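Local coordinates for glycosyl hydrolase family 2, TIM barrel domain protein (Faecalibacterium prausnitzii A2-165, PDB 6ED2) that probably hydrolyses beta-glucuronides, acting as a gut bacterial beta-glucuronidase of glycosyl hydrolase family 2, at residues Ser312-Asp324 / Ile347-Ala360. Sequence-based numbering, arbitrary orientation.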
ATOM      1  N   SER A 312      11.142   1.133  44.624  1.00 35.30           N
ATOM      2  CA  SER A 312       9.763   1.326  44.190  1.00 39.99           C
ATOM      3  C   SER A 312       9.417   0.388  43.036  1.00 35.37           C
ATOM      4  O   SER A 312      10.239   0.180  42.138  1.00 33.55           O
ATOM      5  CB  SER A 312       9.507   2.772  43.750  1.00 37.33           C
ATOM      6  OG  SER A 312       9.139   3.567  44.856  1.00 50.70           O
ATOM      7  N   PRO A 313       8.211  -0.179  43.025  1.00 32.79           N
ATOM      8  CA  PRO A 313       7.861  -1.151  41.981  1.00 32.01           C
ATOM      9  C   PRO A 313       7.657  -0.493  40.628  1.00 32.35           C
ATOM     10  O   PRO A 313       7.163   0.632  40.530  1.00 36.81           O
ATOM     11  CB  PRO A 313       6.561  -1.780  42.501  1.00 33.92           C
ATOM     12  CG  PRO A 313       5.977  -0.737  43.414  1.00 34.84           C
ATOM     13  CD  PRO A 313       7.138  -0.005  44.026  1.00 30.66           C
ATOM     14  N   VAL A 314       8.056  -1.208  39.574  1.00 30.38           N
ATOM     15  CA  VAL A 314       7.887  -0.753  38.196  1.00 31.15           C
ATOM     16  C   VAL A 314       7.199  -1.854  37.409  1.00 30.73           C
ATOM     17  O   VAL A 314       7.659  -3.003  37.413  1.00 28.59           O
ATOM     18  CB  VAL A 314       9.226  -0.401  37.515  1.00 27.51           C
ATOM     19  CG1 VAL A 314       8.967   0.000  36.067  1.00 32.16           C
ATOM     20  CG2 VAL A 314       9.917   0.724  38.243  1.00 33.86           C
ATOM     21  N   TYR A 315       6.116  -1.503  36.723  1.00 31.92           N
ATOM     22  CA  TYR A 315       5.472  -2.408  35.783  1.00 26.95           C
ATOM     23  C   TYR A 315       6.131  -2.209  34.421  1.00 26.66           C
ATOM     24  O   TYR A 315       6.059  -1.118  33.846  1.00 28.82           O
ATOM     25  CB  TYR A 315       3.962  -2.156  35.722  1.00 26.34           C
ATOM     26  CG  TYR A 315       3.256  -3.096  34.781  1.00 30.95           C
ATOM     27  CD1 TYR A 315       2.795  -4.343  35.217  1.00 27.99           C
ATOM     28  CD2 TYR A 315       3.083  -2.765  33.437  1.00 27.59           C
ATOM     29  CE1 TYR A 315       2.163  -5.234  34.330  1.00 26.87           C
ATOM     30  CE2 TYR A 315       2.455  -3.638  32.553  1.00 27.08           C
ATOM     31  CZ  TYR A 315       2.000  -4.868  33.002  1.00 32.34           C
ATOM     32  OH  TYR A 315       1.377  -5.721  32.112  1.00 28.32           O
ATOM     33  N   LEU A 316       6.796  -3.250  33.923  1.00 25.78           N
ATOM     34  CA  LEU A 316       7.580  -3.132  32.704  1.00 25.43           C
ATOM     35  C   LEU A 316       6.649  -3.092  31.495  1.00 31.05           C
ATOM     36  O   LEU A 316       5.706  -3.887  31.396  1.00 28.47           O
ATOM     37  CB  LEU A 316       8.559  -4.306  32.581  1.00 25.11           C
ATOM     38  CG  LEU A 316       9.443  -4.701  33.787  1.00 30.76           C
ATOM     39  CD1 LEU A 316      10.374  -5.888  33.464  1.00 22.89           C
ATOM     40  CD2 LEU A 316      10.271  -3.530  34.309  1.00 26.51           C
ATOM     41  N   ARG A 317       6.907  -2.157  30.582  1.00 28.08           N
ATOM     42  CA  ARG A 317       6.163  -2.052  29.329  1.00 27.79           C
ATOM     43  C   ARG A 317       7.135  -1.627  28.240  1.00 28.63           C
ATOM     44  O   ARG A 317       7.959  -0.727  28.449  1.00 28.19           O
ATOM     45  CB  ARG A 317       4.994  -1.050  29.428  1.00 26.81           C
ATOM     46  CG  ARG A 317       5.425   0.411  29.574  1.00 27.67           C
ATOM     47  CD  ARG A 317       4.427   1.208  30.390  1.00 27.35           C
ATOM     48  NE  ARG A 317       4.503   0.842  31.799  1.00 32.11           N
ATOM     49  CZ  ARG A 317       3.792   1.414  32.766  1.00 34.20           C
ATOM     50  NH1 ARG A 317       2.943   2.396  32.482  1.00 29.09           N
ATOM     51  NH2 ARG A 317       3.934   1.004  34.024  1.00 28.67           N
ATOM     52  N   GLY A 318       7.048  -2.285  27.089  1.00 26.69           N
ATOM     53  CA  GLY A 318       7.966  -1.992  26.012  1.00 26.69           C
ATOM     54  C   GLY A 318       8.035  -3.086  24.979  1.00 26.30           C
ATOM     55  O   GLY A 318       7.003  -3.648  24.598  1.00 26.93           O
ATOM     56  N   PHE A 319       9.243  -3.429  24.537  1.00 27.77           N
ATOM     57  CA  PHE A 319       9.377  -4.176  23.299  1.00 26.49           C
ATOM     58  C   PHE A 319      10.440  -5.252  23.404  1.00 28.03           C
ATOM     59  O   PHE A 319      11.425  -5.117  24.134  1.00 25.45           O
ATOM     60  CB  PHE A 319       9.760  -3.258  22.119  1.00 25.02           C
ATOM     61  CG  PHE A 319       8.846  -2.095  21.938  1.00 24.03           C
ATOM     62  CD1 PHE A 319       7.670  -2.231  21.199  1.00 25.96           C
ATOM     63  CD2 PHE A 319       9.160  -0.859  22.496  1.00 25.27           C
ATOM     64  CE1 PHE A 319       6.818  -1.154  21.020  1.00 23.08           C
ATOM     65  CE2 PHE A 319       8.307   0.238  22.341  1.00 27.37           C
ATOM     66  CZ  PHE A 319       7.135   0.093  21.608  1.00 28.35           C
ATOM     67  N   GLY A 320      10.243  -6.311  22.625  1.00 26.19           N
ATOM     68  CA  GLY A 320      11.370  -6.986  22.028  1.00 26.98           C
ATOM     69  C   GLY A 320      11.777  -6.221  20.773  1.00 29.42           C
ATOM     70  O   GLY A 320      10.939  -5.805  19.974  1.00 26.57           O
ATOM     71  N   ARG A 321      13.079  -6.027  20.616  1.00 29.48           N
ATOM     72  CA  ARG A 321      13.634  -5.255  19.527  1.00 26.28           C
ATOM     73  C   ARG A 321      14.427  -6.150  18.579  1.00 30.84           C
ATOM     74  O   ARG A 321      14.451  -7.386  18.699  1.00 28.70           O
ATOM     75  CB  ARG A 321      14.500  -4.132  20.097  1.00 26.42           C
ATOM     76  CG  ARG A 321      13.699  -3.015  20.772  1.00 24.88           C
ATOM     77  CD  ARG A 321      14.618  -1.864  21.185  1.00 28.50           C
ATOM     78  NE  ARG A 321      15.344  -1.400  20.008  1.00 37.39           N
ATOM     79  CZ  ARG A 321      14.910  -0.443  19.200  1.00 30.50           C
ATOM     80  NH1 ARG A 321      13.770   0.181  19.473  1.00 31.86           N
ATOM     81  NH2 ARG A 321      15.606  -0.126  18.118  1.00 32.60           N
ATOM     82  N   HIS A 322      15.073  -5.507  17.616  1.00 26.72           N
ATOM     83  CA  HIS A 322      16.091  -6.118  16.786  1.00 25.52           C
ATOM     84  C   HIS A 322      17.060  -5.017  16.391  1.00 27.83           C
ATOM     85  O   HIS A 322      16.699  -3.835  16.349  1.00 27.64           O
ATOM     86  CB  HIS A 322      15.509  -6.792  15.529  1.00 25.42           C
ATOM     87  CG  HIS A 322      15.406  -8.292  15.627  1.00 35.46           C
ATOM     88  ND1 HIS A 322      16.498  -9.109  15.853  1.00 28.63           N
ATOM     89  CD2 HIS A 322      14.331  -9.121  15.528  1.00 29.88           C
ATOM     90  CE1 HIS A 322      16.101 -10.370  15.899  1.00 26.95           C
ATOM     91  NE2 HIS A 322      14.791 -10.404  15.704  1.00 28.09           N
ATOM     92  N   GLU A 323      18.300  -5.401  16.127  1.00 24.82           N
ATOM     93  CA  GLU A 323      19.215  -4.504  15.429  1.00 27.04           C
ATOM     94  C   GLU A 323      18.965  -4.761  13.948  1.00 27.57           C
ATOM     95  O   GLU A 323      19.509  -5.690  13.347  1.00 25.37           O
ATOM     96  CB  GLU A 323      20.660  -4.747  15.842  1.00 24.64           C
ATOM     97  CG  GLU A 323      21.008  -4.194  17.210  1.00 25.26           C
ATOM     98  CD  GLU A 323      22.487  -4.386  17.535  1.00 28.43           C
ATOM     99  OE1 GLU A 323      22.960  -5.553  17.503  1.00 28.92           O
ATOM    100  OE2 GLU A 323      23.177  -3.374  17.795  1.00 25.44           O
ATOM    101  N   ASP A 324      18.078  -3.956  13.367  1.00 23.26           N
ATOM    102  CA  ASP A 324      17.580  -4.222  12.026  1.00 25.91           C
ATOM    103  C   ASP A 324      17.060  -2.911  11.451  1.00 26.42           C
ATOM    104  O   ASP A 324      16.350  -2.175  12.143  1.00 26.18           O
ATOM    105  CB  ASP A 324      16.465  -5.288  12.075  1.00 21.75           C
ATOM    106  CG  ASP A 324      15.714  -5.424  10.756  1.00 27.25           C
ATOM    107  OD1 ASP A 324      15.960  -6.413  10.033  1.00 23.53           O
ATOM    108  OD2 ASP A 324      14.858  -4.553  10.450  1.00 28.12           O
ATOM    109  N   ILE A 347       5.761   6.593  22.827  1.00 23.35           N
ATOM    110  CA  ILE A 347       4.736   5.585  23.084  1.00 27.48           C
ATOM    111  C   ILE A 347       4.581   5.224  24.560  1.00 26.64           C
ATOM    112  O   ILE A 347       3.594   4.573  24.923  1.00 25.52           O
ATOM    113  CB  ILE A 347       5.026   4.339  22.229  1.00 23.51           C
ATOM    114  CG1 ILE A 347       3.737   3.552  21.992  1.00 22.64           C
ATOM    115  CG2 ILE A 347       6.118   3.508  22.856  1.00 21.87           C
ATOM    116  CD1 ILE A 347       3.876   2.470  20.961  1.00 24.89           C
ATOM    117  N   GLY A 348       5.490   5.654  25.434  1.00 25.54           N
ATOM    118  CA  GLY A 348       5.364   5.359  26.852  1.00 25.84           C
ATOM    119  C   GLY A 348       6.042   4.083  27.310  1.00 28.66           C
ATOM    120  O   GLY A 348       5.775   3.625  28.427  1.00 31.23           O
ATOM    121  N   ALA A 349       6.895   3.488  26.481  1.00 24.35           N
ATOM    122  CA  ALA A 349       7.672   2.336  26.902  1.00 28.24           C
ATOM    123  C   ALA A 349       8.662   2.734  27.995  1.00 28.47           C
ATOM    124  O   ALA A 349       9.148   3.866  28.040  1.00 28.05           O
ATOM    125  CB  ALA A 349       8.402   1.735  25.694  1.00 21.86           C
ATOM    126  N   ASN A 350       8.955   1.802  28.901  1.00 29.19           N
ATOM    127  CA  ASN A 350      10.054   2.018  29.840  1.00 29.95           C
ATOM    128  C   ASN A 350      11.093   0.905  29.779  1.00 24.50           C
ATOM    129  O   ASN A 350      12.036   0.906  30.574  1.00 27.50           O
ATOM    130  CB  ASN A 350       9.533   2.193  31.274  1.00 25.02           C
ATOM    131  CG  ASN A 350       8.790   0.953  31.800  1.00 29.44           C
ATOM    132  OD1 ASN A 350       9.004  -0.170  31.331  1.00 29.25           O
ATOM    133  ND2 ASN A 350       7.912   1.162  32.780  1.00 24.57           N
ATOM    134  N   CYS A 351      10.977  -0.020  28.830  1.00 24.91           N
ATOM    135  CA  CYS A 351      11.776  -1.233  28.916  1.00 25.41           C
ATOM    136  C   CYS A 351      11.870  -1.895  27.552  1.00 21.23           C
ATOM    137  O   CYS A 351      10.908  -1.886  26.784  1.00 25.19           O
ATOM    138  CB  CYS A 351      11.162  -2.213  29.935  1.00 26.42           C
ATOM    139  SG  CYS A 351      12.092  -3.765  30.117  1.00 30.40           S
ATOM    140  N   PHE A 352      13.023  -2.500  27.264  1.00 20.03           N
ATOM    141  CA  PHE A 352      13.080  -3.419  26.126  1.00 25.36           C
ATOM    142  C   PHE A 352      14.084  -4.529  26.388  1.00 24.36           C
ATOM    143  O   PHE A 352      14.987  -4.399  27.214  1.00 24.65           O
ATOM    144  CB  PHE A 352      13.424  -2.714  24.792  1.00 23.03           C
ATOM    145  CG  PHE A 352      14.755  -1.989  24.785  1.00 23.74           C
ATOM    146  CD1 PHE A 352      15.921  -2.640  24.420  1.00 22.77           C
ATOM    147  CD2 PHE A 352      14.824  -0.639  25.101  1.00 25.19           C
ATOM    148  CE1 PHE A 352      17.142  -1.954  24.384  1.00 24.10           C
ATOM    149  CE2 PHE A 352      16.041   0.047  25.067  1.00 26.59           C
ATOM    150  CZ  PHE A 352      17.200  -0.621  24.719  1.00 21.92           C
ATOM    151  N   ARG A 353      13.925  -5.613  25.639  1.00 26.73           N
ATOM    152  CA  ARG A 353      14.806  -6.767  25.695  1.00 26.22           C
ATOM    153  C   ARG A 353      15.675  -6.769  24.447  1.00 27.95           C
ATOM    154  O   ARG A 353      15.192  -6.456  23.352  1.00 28.96           O
ATOM    155  CB  ARG A 353      13.980  -8.066  25.788  1.00 27.11           C
ATOM    156  CG  ARG A 353      14.775  -9.372  25.621  1.00 30.39           C
ATOM    157  CD  ARG A 353      13.914 -10.632  25.858  1.00 29.91           C
ATOM    158  NE  ARG A 353      12.804 -10.733  24.906  1.00 24.39           N
ATOM    159  CZ  ARG A 353      12.707 -11.664  23.967  1.00 28.25           C
ATOM    160  NH1 ARG A 353      13.647 -12.588  23.852  1.00 28.69           N
ATOM    161  NH2 ARG A 353      11.663 -11.679  23.147  1.00 29.63           N
ATOM    162  N   THR A 354      16.960  -7.109  24.601  1.00 26.17           N
ATOM    163  CA  THR A 354      17.858  -7.136  23.442  1.00 23.91           C
ATOM    164  C   THR A 354      17.753  -8.480  22.724  1.00 23.66           C
ATOM    165  O   THR A 354      18.705  -9.253  22.607  1.00 27.47           O
ATOM    166  CB  THR A 354      19.304  -6.827  23.842  1.00 26.45           C
ATOM    167  OG1 THR A 354      19.914  -7.981  24.442  1.00 24.60           O
ATOM    168  CG2 THR A 354      19.373  -5.628  24.788  1.00 24.64           C
ATOM    169  N   SER A 355      16.550  -8.754  22.248  1.00 22.59           N
ATOM    170  CA  SER A 355      16.327  -9.951  21.454  1.00 27.48           C
ATOM    171  C   SER A 355      17.043  -9.808  20.122  1.00 25.08           C
ATOM    172  O   SER A 355      16.965  -8.748  19.502  1.00 30.11           O
ATOM    173  CB  SER A 355      14.830 -10.141  21.235  1.00 26.79           C
ATOM    174  OG  SER A 355      14.203  -8.882  21.048  1.00 27.43           O
ATOM    175  N   HIS A 356      17.768 -10.844  19.683  1.00 27.18           N
ATOM    176  CA  HIS A 356      18.090 -12.062  20.445  1.00 25.81           C
ATOM    177  C   HIS A 356      19.606 -12.200  20.578  1.00 26.53           C
ATOM    178  O   HIS A 356      20.168 -13.255  20.300  1.00 24.23           O
ATOM    179  CB  HIS A 356      17.554 -13.311  19.748  1.00 22.73           C
ATOM    180  CG  HIS A 356      16.066 -13.356  19.643  1.00 28.57           C
ATOM    181  ND1 HIS A 356      15.241 -13.332  20.747  1.00 29.10           N
ATOM    182  CD2 HIS A 356      15.250 -13.441  18.563  1.00 27.23           C
ATOM    183  CE1 HIS A 356      13.979 -13.389  20.349  1.00 25.21           C
ATOM    184  NE2 HIS A 356      13.958 -13.462  19.032  1.00 31.19           N
ATOM    185  N   TYR A 357      20.265 -11.111  20.944  1.00 26.16           N
ATOM    186  CA  TYR A 357      21.717 -11.012  20.973  1.00 26.98           C
ATOM    187  C   TYR A 357      22.057  -9.701  21.655  1.00 27.67           C
ATOM    188  O   TYR A 357      21.219  -8.794  21.693  1.00 25.51           O
ATOM    189  CB  TYR A 357      22.319 -11.051  19.552  1.00 26.89           C
ATOM    190  CG  TYR A 357      21.459 -10.286  18.567  1.00 26.97           C
ATOM    191  CD1 TYR A 357      21.570  -8.901  18.441  1.00 25.66           C
ATOM    192  CD2 TYR A 357      20.491 -10.938  17.812  1.00 23.24           C
ATOM    193  CE1 TYR A 357      20.756  -8.203  17.578  1.00 24.30           C
ATOM    194  CE2 TYR A 357      19.681 -10.244  16.934  1.00 23.87           C
ATOM    195  CZ  TYR A 357      19.812  -8.884  16.835  1.00 22.36           C
ATOM    196  OH  TYR A 357      18.992  -8.209  15.993  1.00 25.89           O
ATOM    197  N   PRO A 358      23.237  -9.591  22.248  1.00 25.08           N
ATOM    198  CA  PRO A 358      23.627  -8.304  22.825  1.00 26.30           C
ATOM    199  C   PRO A 358      23.713  -7.260  21.718  1.00 27.06           C
ATOM    200  O   PRO A 358      24.106  -7.556  20.584  1.00 26.97           O
ATOM    201  CB  PRO A 358      24.990  -8.594  23.465  1.00 23.23           C
ATOM    202  CG  PRO A 358      25.059 -10.061  23.575  1.00 26.19           C
ATOM    203  CD  PRO A 358      24.273 -10.616  22.438  1.00 26.20           C
ATOM    204  N   TYR A 359      23.287  -6.050  22.034  1.00 25.29           N
ATOM    205  CA  TYR A 359      23.254  -4.989  21.041  1.00 26.52           C
ATOM    206  C   TYR A 359      24.567  -4.206  21.069  1.00 29.13           C
ATOM    207  O   TYR A 359      25.403  -4.388  21.958  1.00 25.76           O
ATOM    208  CB  TYR A 359      22.070  -4.052  21.301  1.00 22.80           C
ATOM    209  CG  TYR A 359      20.704  -4.630  20.987  1.00 21.82           C
ATOM    210  CD1 TYR A 359      20.572  -5.849  20.337  1.00 23.24           C
ATOM    211  CD2 TYR A 359      19.549  -3.943  21.338  1.00 21.43           C
ATOM    212  CE1 TYR A 359      19.316  -6.374  20.043  1.00 25.76           C
ATOM    213  CE2 TYR A 359      18.287  -4.448  21.048  1.00 22.90           C
ATOM    214  CZ  TYR A 359      18.174  -5.659  20.398  1.00 27.79           C
ATOM    215  OH  TYR A 359      16.925  -6.160  20.111  1.00 24.23           O
ATOM    216  N   ALA A 360      24.733  -3.308  20.091  1.00 26.00           N
ATOM    217  CA  ALA A 360      25.850  -2.369  20.121  1.00 26.48           C
ATOM    218  C   ALA A 360      25.823  -1.570  21.414  1.00 23.40           C
ATOM    219  O   ALA A 360      24.759  -1.170  21.888  1.00 23.30           O
ATOM    220  CB  ALA A 360      25.799  -1.410  18.927  1.00 26.51           C
TER
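Phe-319 and Phe-352 pair in register where strands 316-320 and 351-353 run parallel, the first beta-alpha-beta unit of the TIM barrel, with helix 334-347 as its crossover. Phe-319 N donates to Cys-351 O, and Phe-319 O accepts from Arg-353 N at 3.0 Å. A side chain on Gly-318 would collide with Cys-351 O. The Phe-319 ring packs in the interior, Ile-347 CG2 in its plane at the edge. Buried Asn-350, its CG between backbone N and carbonyl carbon (chi1 62°), spans two backbone groups: OD1 takes Arg-317 N, and ND2 reaches Tyr-315 O, which Arg-317 also grips with NE and NH2 while NH1 bonds Leu-622 O. Only the turn at Gly-348 is partly exposed, its O 3.4 Å from Arg-317 CD.

Residues beyond the strands' C-terminal ends are buried too. Arg-321 CD lies over the Phe-352 face, its guanidinium bridging on to Asp-340. Tyr-357 OH bonds His-322 ND1 at 2.7 Å and accepts from Glu-323 N; the nearest side-chain atom of His-322 is about 3 Å from a bound magnesium ion. The Tyr-359 ring is sandwiched between Glu-323 CG and Thr-354 CB, and its hydroxyl donates to Ser-355 O. With an alanine in place of Tyr-359, Ser-355 O would probably lose that donor and Glu-323 CG its ring face. Glu-323, salt-bridged through OE1 to Arg-198, receives Ala-360 N on OE2 at 2.8 Å, from above the carboxylate plane.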